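PDB 2QRY: thiamine-binding periplasmic protein from Escherichia coli, which binds thiamine, thiamine phosphate and thiamine diphosphate in the periplasm and serves the ThiBPQ ABC transporter in thiamine import. Local coordinates for residues N282-P286 against F296-K301. Sequence-based numbering, arbitrary orientation.
Sequences NWMYP and FEKLTK. With TPS (thiamin phosphate), chain E.
The thiamin phosphate pocket of this periplasmic solute-binding protein is backed by a largely aromatic layer in which W283 and Y285 both pack on F296 and K301 is added over Y285, a worked example of a ligand-lining segment packed against a loop behind it. Y285, backbone hydrogen-bonded to Y125 of strand 121-133, has the largest share of its own segment. Bent at chi2 (-86°), the K301 chain brings its end over one face of the phenol in a cation-pi pair, NZ standing 3.5 Å from the Y285 ring centroid and only 5° off the normal, while K301 CE approaches Y285 CZ at 3.6 Å. F296 turns an edge toward the Y285 ring in an offset T-shaped pair, planes at 82°, with F296 CD2 3.7 Å from Y285 CE1. Without the phenol, as with an alanine here, K301 would probably lose this cation-pi face, F296 would border a gap, and two waters would lose their common hydroxyl partner. On the ligand side, W283 CE3 reaches F296 CE1 at 3.9 Å, while W283 CD1 lies 3.7 Å from N3A of the ligand's pyrimidine. M284, present as selenomethionine, lays its selenium against the thiazolium methyl CM4. At the far end of the phenol, those waters sit in the ring plane and tie Y285 OH to backbone carbonyls: one, 2.7 Å from the hydroxyl, donates to T300 O, and the other donates to F296 O at 2.9 Å.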
ATOM      1  N   ASN A 282       7.435   6.573   4.611  1.00 20.95           N
ATOM      2  CA  ASN A 282       6.607   5.462   4.148  1.00 19.00           C
ATOM      3  C   ASN A 282       7.394   4.467   3.299  1.00 19.57           C
ATOM      4  O   ASN A 282       6.890   3.392   2.980  1.00 18.87           O
ATOM      5  CB  ASN A 282       5.431   5.989   3.322  1.00 18.05           C
ATOM      6  CG  ASN A 282       4.107   5.294   3.658  1.00 19.78           C
ATOM      7  OD1 ASN A 282       3.207   5.196   2.815  1.00 18.17           O
ATOM      8  ND2 ASN A 282       3.979   4.835   4.894  1.00 16.69           N
ATOM      9  N   TRP A 283       8.619   4.825   2.922  1.00 18.64           N
ATOM     10  CA  TRP A 283       9.445   3.950   2.101  1.00 19.46           C
ATOM     11  C   TRP A 283       8.704   3.539   0.827  1.00 19.42           C
ATOM     12  O   TRP A 283       8.434   2.368   0.571  1.00 19.56           O
ATOM     13  CB  TRP A 283       9.871   2.731   2.925  1.00 19.96           C
ATOM     14  CG  TRP A 283      10.617   3.164   4.143  1.00 22.26           C
ATOM     15  CD1 TRP A 283      10.126   3.278   5.414  1.00 21.88           C
ATOM     16  CD2 TRP A 283      11.954   3.676   4.183  1.00 21.39           C
ATOM     17  NE1 TRP A 283      11.070   3.837   6.239  1.00 20.68           N
ATOM     18  CE2 TRP A 283      12.202   4.091   5.510  1.00 22.15           C
ATOM     19  CE3 TRP A 283      12.964   3.831   3.223  1.00 21.89           C
ATOM     20  CZ2 TRP A 283      13.423   4.652   5.903  1.00 21.77           C
ATOM     21  CZ3 TRP A 283      14.178   4.388   3.612  1.00 21.75           C
ATOM     22  CH2 TRP A 283      14.395   4.792   4.944  1.00 21.58           C
HETATM   23  N   MSE A 284       8.379   4.550   0.038  1.00 22.12           N
HETATM   24  CA  MSE A 284       7.666   4.400  -1.222  1.00 23.03           C
HETATM   25  C   MSE A 284       8.178   5.519  -2.126  1.00 23.85           C
HETATM   26  O   MSE A 284       8.837   6.445  -1.650  1.00 23.48           O
HETATM   27  CB  MSE A 284       6.160   4.586  -0.988  1.00 25.88           C
HETATM   28  CG  MSE A 284       5.496   3.510  -0.144  1.00 25.09           C
HETATM   29 SE   MSE A 284       5.342   1.830  -1.093  1.00 32.71          SE
HETATM   30  CE  MSE A 284       3.708   2.198  -2.088  1.00 24.67           C
ATOM     31  N   TYR A 285       7.878   5.446  -3.419  1.00 24.63           N
ATOM     32  CA  TYR A 285       8.310   6.491  -4.346  1.00 26.29           C
ATOM     33  C   TYR A 285       7.315   7.650  -4.290  1.00 28.02           C
ATOM     34  O   TYR A 285       6.104   7.444  -4.378  1.00 28.74           O
ATOM     35  CB  TYR A 285       8.396   5.946  -5.776  1.00 23.76           C
ATOM     36  CG  TYR A 285       9.470   4.902  -5.962  1.00 22.28           C
ATOM     37  CD1 TYR A 285      10.820   5.250  -5.937  1.00 21.35           C
ATOM     38  CD2 TYR A 285       9.138   3.560  -6.140  1.00 23.11           C
ATOM     39  CE1 TYR A 285      11.816   4.287  -6.085  1.00 19.62           C
ATOM     40  CE2 TYR A 285      10.126   2.587  -6.290  1.00 22.07           C
ATOM     41  CZ  TYR A 285      11.462   2.960  -6.260  1.00 20.38           C
ATOM     42  OH  TYR A 285      12.434   2.001  -6.394  1.00 20.69           O
ATOM     43  N   PRO A 286       7.817   8.885  -4.135  1.00 29.71           N
ATOM     44  CA  PRO A 286       6.972  10.080  -4.066  1.00 29.91           C
ATOM     45  C   PRO A 286       6.212  10.328  -5.360  1.00 30.39           C
ATOM     46  O   PRO A 286       6.580   9.828  -6.428  1.00 29.98           O
ATOM     47  CB  PRO A 286       7.971  11.198  -3.774  1.00 30.25           C
ATOM     48  CG  PRO A 286       9.084  10.496  -3.085  1.00 30.35           C
ATOM     49  CD  PRO A 286       9.225   9.239  -3.896  1.00 30.06           C
ATOM     50  N   PHE A 296      18.299   4.597  -2.243  1.00 33.16           N
ATOM     51  CA  PHE A 296      17.211   4.097  -3.069  1.00 33.04           C
ATOM     52  C   PHE A 296      17.761   3.555  -4.387  1.00 32.58           C
ATOM     53  O   PHE A 296      17.152   2.680  -5.003  1.00 31.39           O
ATOM     54  CB  PHE A 296      16.194   5.207  -3.360  1.00 33.45           C
ATOM     55  CG  PHE A 296      14.991   5.195  -2.450  1.00 33.36           C
ATOM     56  CD1 PHE A 296      15.139   5.197  -1.064  1.00 33.39           C
ATOM     57  CD2 PHE A 296      13.705   5.204  -2.982  1.00 32.72           C
ATOM     58  CE1 PHE A 296      14.020   5.212  -0.223  1.00 30.45           C
ATOM     59  CE2 PHE A 296      12.587   5.220  -2.151  1.00 31.25           C
ATOM     60  CZ  PHE A 296      12.748   5.224  -0.769  1.00 31.15           C
ATOM     61  N   GLU A 297      18.915   4.066  -4.813  1.00 31.70           N
ATOM     62  CA  GLU A 297      19.506   3.621  -6.073  1.00 32.66           C
ATOM     63  C   GLU A 297      19.985   2.171  -6.001  1.00 31.27           C
ATOM     64  O   GLU A 297      20.301   1.562  -7.023  1.00 30.49           O
ATOM     65  CB  GLU A 297      20.663   4.544  -6.488  1.00 35.56           C
ATOM     66  CG  GLU A 297      21.971   4.283  -5.766  1.00 39.10           C
ATOM     67  CD  GLU A 297      21.872   4.506  -4.271  1.00 42.93           C
ATOM     68  OE1 GLU A 297      22.723   3.954  -3.538  1.00 44.95           O
ATOM     69  OE2 GLU A 297      20.954   5.236  -3.831  1.00 44.42           O
ATOM     70  N   LYS A 298      20.032   1.613  -4.794  1.00 30.42           N
ATOM     71  CA  LYS A 298      20.454   0.226  -4.620  1.00 29.27           C
ATOM     72  C   LYS A 298      19.269  -0.691  -4.903  1.00 29.03           C
ATOM     73  O   LYS A 298      19.422  -1.907  -5.036  1.00 29.52           O
ATOM     74  CB  LYS A 298      20.936  -0.028  -3.185  1.00 29.04           C
ATOM     75  CG  LYS A 298      22.170   0.752  -2.749  1.00 27.56           C
ATOM     76  CD  LYS A 298      22.492   0.463  -1.283  1.00 27.43           C
ATOM     77  CE  LYS A 298      23.736  -0.397  -1.110  1.00 28.80           C
ATOM     78  NZ  LYS A 298      23.687  -1.700  -1.819  1.00 30.04           N
ATOM     79  N   LEU A 299      18.083  -0.100  -4.988  1.00 28.65           N
ATOM     80  CA  LEU A 299      16.858  -0.856  -5.227  1.00 28.18           C
ATOM     81  C   LEU A 299      16.676  -1.239  -6.683  1.00 29.24           C
ATOM     82  O   LEU A 299      17.265  -0.631  -7.575  1.00 29.42           O
ATOM     83  CB  LEU A 299      15.654  -0.035  -4.782  1.00 25.39           C
ATOM     84  CG  LEU A 299      15.669   0.406  -3.324  1.00 25.55           C
ATOM     85  CD1 LEU A 299      14.505   1.365  -3.079  1.00 23.44           C
ATOM     86  CD2 LEU A 299      15.587  -0.825  -2.422  1.00 22.19           C
ATOM     87  N   THR A 300      15.851  -2.248  -6.927  1.00 29.40           N
ATOM     88  CA  THR A 300      15.594  -2.660  -8.292  1.00 31.52           C
ATOM     89  C   THR A 300      14.203  -2.224  -8.731  1.00 31.74           C
ATOM     90  O   THR A 300      13.214  -2.494  -8.050  1.00 31.97           O
ATOM     91  CB  THR A 300      15.699  -4.185  -8.468  1.00 31.94           C
ATOM     92  OG1 THR A 300      17.040  -4.609  -8.198  1.00 36.19           O
ATOM     93  CG2 THR A 300      15.342  -4.575  -9.898  1.00 31.69           C
ATOM     94  N   LYS A 301      14.147  -1.527  -9.862  1.00 31.66           N
ATOM     95  CA  LYS A 301      12.890  -1.069 -10.446  1.00 32.16           C
ATOM     96  C   LYS A 301      12.405  -2.205 -11.339  1.00 31.49           C
ATOM     97  O   LYS A 301      13.072  -2.566 -12.308  1.00 31.73           O
ATOM     98  CB  LYS A 301      13.123   0.176 -11.307  1.00 33.54           C
ATOM     99  CG  LYS A 301      13.194   1.498 -10.556  1.00 36.16           C
ATOM    100  CD  LYS A 301      11.801   2.089 -10.346  1.00 36.94           C
ATOM    101  CE  LYS A 301      11.870   3.507  -9.778  1.00 37.31           C
ATOM    102  NZ  LYS A 301      10.513   4.118  -9.633  1.00 38.06           N
TER
HETATM  103  CM2 TPS E 400      10.166  -1.308   5.691  1.00 16.66           C
HETATM  104  N3  TPS E 400       4.167   0.151   3.437  1.00 21.75           N
HETATM  105  C2  TPS E 400       4.182  -0.761   4.388  1.00 22.35           C
HETATM  106  S1  TPS E 400       2.530  -1.220   4.561  1.00 22.37           S
HETATM  107  C5  TPS E 400       1.853  -0.154   3.322  1.00 21.14           C
HETATM  108  C4  TPS E 400       2.980   0.495   2.862  1.00 21.84           C
HETATM  109  CM4 TPS E 400       2.878   1.537   1.755  1.00 22.85           C
HETATM  110  C6  TPS E 400       0.400  -0.094   2.969  1.00 23.99           C
HETATM  111  C7  TPS E 400      -0.190  -1.043   4.013  1.00 25.37           C
HETATM  112  O7  TPS E 400      -1.594  -1.238   3.898  1.00 31.10           O
HETATM  113  N1A TPS E 400       8.615  -1.182   3.786  1.00 18.69           N
HETATM  114  C2A TPS E 400       8.942  -0.747   5.006  1.00 18.59           C
HETATM  115  N3A TPS E 400       8.204   0.171   5.627  1.00 15.76           N
HETATM  116  C4A TPS E 400       7.101   0.696   5.050  1.00 17.52           C
HETATM  117  N4A TPS E 400       6.352   1.645   5.721  1.00 17.56           N
HETATM  118  C5A TPS E 400       6.719   0.254   3.744  1.00 19.40           C
HETATM  119  C6A TPS E 400       7.536  -0.716   3.138  1.00 19.13           C
HETATM  120  C7A TPS E 400       5.472   0.789   3.000  1.00 19.07           C
HETATM  121  P1  TPS E 400      -2.010  -2.253   5.085  1.00 24.68           P
HETATM  122  O1  TPS E 400      -1.150  -3.544   4.987  1.00 27.25           O
HETATM  123  O2  TPS E 400      -3.559  -2.579   5.048  1.00 31.77           O
HETATM  124  O3  TPS E 400      -1.697  -1.572   6.434  1.00 24.66           O
HETATM  125  O   HOH W   1      11.638  -0.447  -7.030  1.00 25.35           O
HETATM  126  O   HOH W   2      14.930   3.287  -6.715  1.00 39.53           O